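PDB 1ZS3: lactococcus lactis MG1363 DpsA, which binds DNA, for which its N-terminal helix is required, and, as a Dps-family protein of twelve-subunit shells, probably protects the cell against oxidative stress. Local coordinates for the interface of chains A and B and the interface of chains A and C. Coordinates in Å, arbitrary orientation; residue numbers count along the deposited sequence, not the author numbering. Chains: chain A/B/C, Lactococcus lactis MG1363 DpsA.

Contact 1: the interface of chains A and B. Residues chain A 80-82; chain B 152-153, 156-157, 160, 170.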
# COMPACT_ATOMS: atom_id res chain seq x y z
N LEU A 80 2.81 -32.89 -9.62
CA LEU A 80 3.98 -33.33 -8.86
C LEU A 80 3.66 -33.59 -7.39
O LEU A 80 4.39 -34.31 -6.71
CB LEU A 80 5.12 -32.30 -8.97
CG LEU A 80 6.13 -32.56 -10.11
CD1 LEU A 80 5.54 -32.19 -11.43
CD2 LEU A 80 7.42 -31.83 -9.91
N ASP A 81 2.62 -32.96 -6.88
CA ASP A 81 2.24 -33.02 -5.47
C ASP A 81 1.59 -34.35 -5.29
O ASP A 81 1.62 -34.93 -4.21
CB ASP A 81 1.23 -31.91 -5.12
CG ASP A 81 1.87 -30.60 -4.68
OD1 ASP A 81 3.11 -30.51 -4.53
OD2 ASP A 81 1.17 -29.60 -4.46
N GLU A 82 0.97 -34.83 -6.35
CA GLU A 82 0.39 -36.15 -6.36
C GLU A 82 1.26 -37.14 -7.12
O GLU A 82 0.83 -38.19 -7.53
CB GLU A 82 -1.03 -36.10 -6.91
CG GLU A 82 -1.97 -36.98 -6.08
CD GLU A 82 -3.09 -36.23 -5.43
OE1 GLU A 82 -3.95 -36.83 -4.76
OE2 GLU A 82 -3.16 -35.04 -5.66
N TYR B 152 -6.11 -30.82 2.31
CA TYR B 152 -5.49 -31.96 1.64
C TYR B 152 -4.42 -31.51 0.68
O TYR B 152 -3.31 -32.01 0.71
CB TYR B 152 -6.57 -32.77 0.92
CG TYR B 152 -6.04 -33.86 0.02
CD1 TYR B 152 -6.17 -33.77 -1.36
CD2 TYR B 152 -5.46 -34.99 0.55
CE1 TYR B 152 -5.71 -34.78 -2.17
CE2 TYR B 152 -5.02 -36.01 -0.26
CZ TYR B 152 -5.14 -35.89 -1.61
OH TYR B 152 -4.68 -36.88 -2.43
N GLY B 153 -4.75 -30.51 -0.12
CA GLY B 153 -3.83 -29.98 -1.11
C GLY B 153 -2.61 -29.35 -0.45
O GLY B 153 -1.49 -29.49 -0.95
N LEU B 156 -0.05 -32.07 0.90
CA LEU B 156 0.74 -32.55 -0.22
C LEU B 156 1.90 -31.60 -0.53
O LEU B 156 3.04 -31.99 -0.67
CB LEU B 156 -0.11 -32.69 -1.48
CG LEU B 156 -0.79 -34.02 -1.76
CD1 LEU B 156 -1.30 -34.64 -0.51
CD2 LEU B 156 -1.93 -33.86 -2.79
N GLN B 157 1.57 -30.32 -0.65
CA GLN B 157 2.55 -29.28 -0.98
C GLN B 157 3.67 -29.23 0.04
O GLN B 157 4.83 -29.16 -0.33
CB GLN B 157 1.86 -27.94 -1.04
CG GLN B 157 2.66 -26.80 -1.64
CD GLN B 157 2.00 -25.42 -1.41
OE1 GLN B 157 0.98 -25.34 -0.73
NE2 GLN B 157 2.62 -24.41 -1.99
N ARG B 160 6.00 -32.42 -0.26
CA ARG B 160 6.93 -32.24 -1.36
C ARG B 160 7.99 -31.15 -1.15
O ARG B 160 9.00 -31.21 -1.80
CB ARG B 160 6.16 -31.96 -2.64
CG ARG B 160 6.63 -32.77 -3.83
CD ARG B 160 7.06 -31.91 -4.98
NE ARG B 160 5.92 -31.21 -5.58
CZ ARG B 160 6.06 -30.09 -6.30
NH1 ARG B 160 7.25 -29.59 -6.54
NH2 ARG B 160 5.00 -29.51 -6.81
N VAL B 170 9.38 -37.02 -4.00
CA VAL B 170 8.29 -37.45 -3.13
C VAL B 170 8.23 -38.95 -3.26
O VAL B 170 8.25 -39.64 -2.23
CB VAL B 170 6.94 -36.65 -3.28
CG1 VAL B 170 6.03 -37.15 -4.43
CG2 VAL B 170 6.16 -36.68 -1.98
O HOH W 1 -1.23 -30.21 -3.50
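The C-terminal end of helix 55-81, A:Leu80 and A:Asp81, and the first residue past the helix end, A:Glu82, meet residues 152 to 160 of helix 142-165 in chain B. A:Asp81 is at the centre and buries 101 Å² against chain B. Its CG lies anti to its own carbonyl carbon (chi1 -89°), which carries the carboxylate over the B helix near B:Gln157. There OD1 of A:Asp81 forms a salt bridge with NE of B:Arg160 at 3.1 Å; the hydrogen bonds that NE and NH2 of the guanidinium offer to this oxygen are weak and bent, and the two flat groups are turned 50° apart. OD2 of A:Asp81 holds a water at 2.6 Å, and that water reaches the backbone O of B:Gly153 at 2.7 Å. The B:Arg160 chain bends at chi2 and chi3, which brings one face of its guanidinium against CB of A:Leu80, 3.6 Å from CZ. About two turns earlier on the same helix, the phenol OH of B:Tyr152 donates to OE1 of A:Glu82 at 2.5 Å, coming from above the carboxylate plane, with ring and carboxylate turned well apart. Between the two polar ends, B:Leu156 sets CD2 against CD of A:Glu82 at 3.7 Å and CB against CB of A:Asp81 at 4.0 Å. B:Val170, beyond the helix, borders the A:Leu80 carbonyl more loosely. In the fold, a helix end of one four-helix bundle rests on the flank of the last long helix of its neighbour.

Contact 2: the interface of chains A and C. Residues chain A 50-51, 62; chain C 77, 80, 86.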
# COMPACT_ATOMS: atom_id res chain seq x y z
N ILE A 50 1.96 -9.23 -29.55
CA ILE A 50 3.01 -8.44 -30.17
C ILE A 50 2.63 -7.78 -31.50
O ILE A 50 3.04 -6.66 -31.75
CB ILE A 50 4.29 -9.28 -30.33
CG1 ILE A 50 4.98 -9.43 -29.00
CG2 ILE A 50 5.27 -8.65 -31.32
CD1 ILE A 50 6.19 -10.28 -29.03
N TYR A 51 1.82 -8.45 -32.31
CA TYR A 51 1.58 -7.97 -33.70
C TYR A 51 0.18 -7.43 -33.92
O TYR A 51 -0.10 -6.90 -34.98
CB TYR A 51 1.84 -9.11 -34.74
CG TYR A 51 3.32 -9.38 -35.00
CD1 TYR A 51 4.08 -8.47 -35.71
CD2 TYR A 51 3.96 -10.51 -34.49
CE1 TYR A 51 5.41 -8.68 -35.95
CE2 TYR A 51 5.31 -10.74 -34.71
CZ TYR A 51 6.03 -9.81 -35.45
OH TYR A 51 7.37 -10.00 -35.69
N ARG A 62 -1.72 -10.27 -23.88
CA ARG A 62 -0.52 -10.52 -23.06
C ARG A 62 -0.88 -10.95 -21.65
O ARG A 62 -0.09 -11.60 -20.98
CB ARG A 62 0.32 -9.25 -22.92
CG ARG A 62 1.12 -8.89 -24.14
CD ARG A 62 2.18 -7.82 -23.96
NE ARG A 62 2.46 -7.19 -25.24
CZ ARG A 62 3.49 -6.44 -25.50
NH1 ARG A 62 4.41 -6.17 -24.56
NH2 ARG A 62 3.65 -5.91 -26.70
N ASP C 77 9.23 -5.20 -28.24
CA ASP C 77 8.53 -3.90 -28.33
C ASP C 77 9.45 -2.84 -28.94
O ASP C 77 9.01 -2.10 -29.81
CB ASP C 77 8.10 -3.41 -26.95
CG ASP C 77 6.75 -3.91 -26.57
OD1 ASP C 77 6.47 -3.91 -25.35
OD2 ASP C 77 5.91 -4.38 -27.38
N LEU C 80 9.81 -3.56 -32.81
CA LEU C 80 8.68 -3.19 -33.64
C LEU C 80 8.53 -1.69 -33.67
O LEU C 80 8.05 -1.14 -34.66
CB LEU C 80 7.39 -3.82 -33.18
CG LEU C 80 7.01 -5.20 -33.73
CD1 LEU C 80 7.73 -6.22 -32.92
CD2 LEU C 80 5.51 -5.45 -33.66
N VAL C 86 10.20 -9.68 -35.65
CA VAL C 86 10.53 -10.44 -34.51
C VAL C 86 10.01 -11.89 -34.69
O VAL C 86 8.92 -12.09 -35.24
CB VAL C 86 9.95 -9.70 -33.27
CG1 VAL C 86 8.81 -10.42 -32.61
CG2 VAL C 86 11.03 -9.43 -32.29
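C:Leu80, which hides 50 Å² here, reaches from helix 55-81 of chain C to the end of helix 27-51 in chain A. Its two methyls divide the work: CD1 touches CG2 of A:Ile50 at 3.8 Å, while CD2 packs against CD1 of the A:Tyr51 ring at 3.9 Å. The leucine crosses both side chains at about a right angle. One turn earlier on the same C helix, C:Asp77 meets A:Arg62 head-on in a two-pronged salt bridge. NH2 of A:Arg62 donates to OD2 of C:Asp77 at 2.8 Å, nearly straight (175° at H) and on the syn lone pair, and NH1 of A:Arg62 to OD1 of C:Asp77 at 3.2 Å. The A:Arg62 chain is extended from CG to NE, and its guanidinium lies only 24° from the carboxylate plane, so the paired bonds resist rotation of either group. On the far side of the leucine, A:Tyr51 swings its ring toward the backbone of C:Val86, with CG anti to the carbonyl carbon (chi1 -76°). Its phenol OH donates to O of C:Val86 at 2.6 Å, in the carbonyl plane and on a lone pair, and accepts from N of the same residue at 2.8 Å. One hydroxyl therefore satisfies both backbone polar groups of C:Val86, while CG1 of that valine lies 4.0 Å from CZ of the tyrosine. The whole interface is two-fold symmetric, so this patch recurs with the chains exchanged; it joins two subunits as a dimer, probably the building block of the Dps dodecamer.

About 38 Å separates the C-alpha centres of contact 1 and contact 2, and both draw on helix 55-81. In chain A its early part, at residue 62, serves contact 2, while its last residues serve contact 1; residue 80 is used in both, from chain A toward B and from chain C toward A. One helix thus connects different neighbours. Contact 2 belongs to a two-fold interface, whereas contact 1 belongs to one without exact two-fold symmetry, so the pair offers distinct kinds of joint. Repeated through the deposited assembly of twelve copies, such joints would link dimers into the shell typical of Dps proteins.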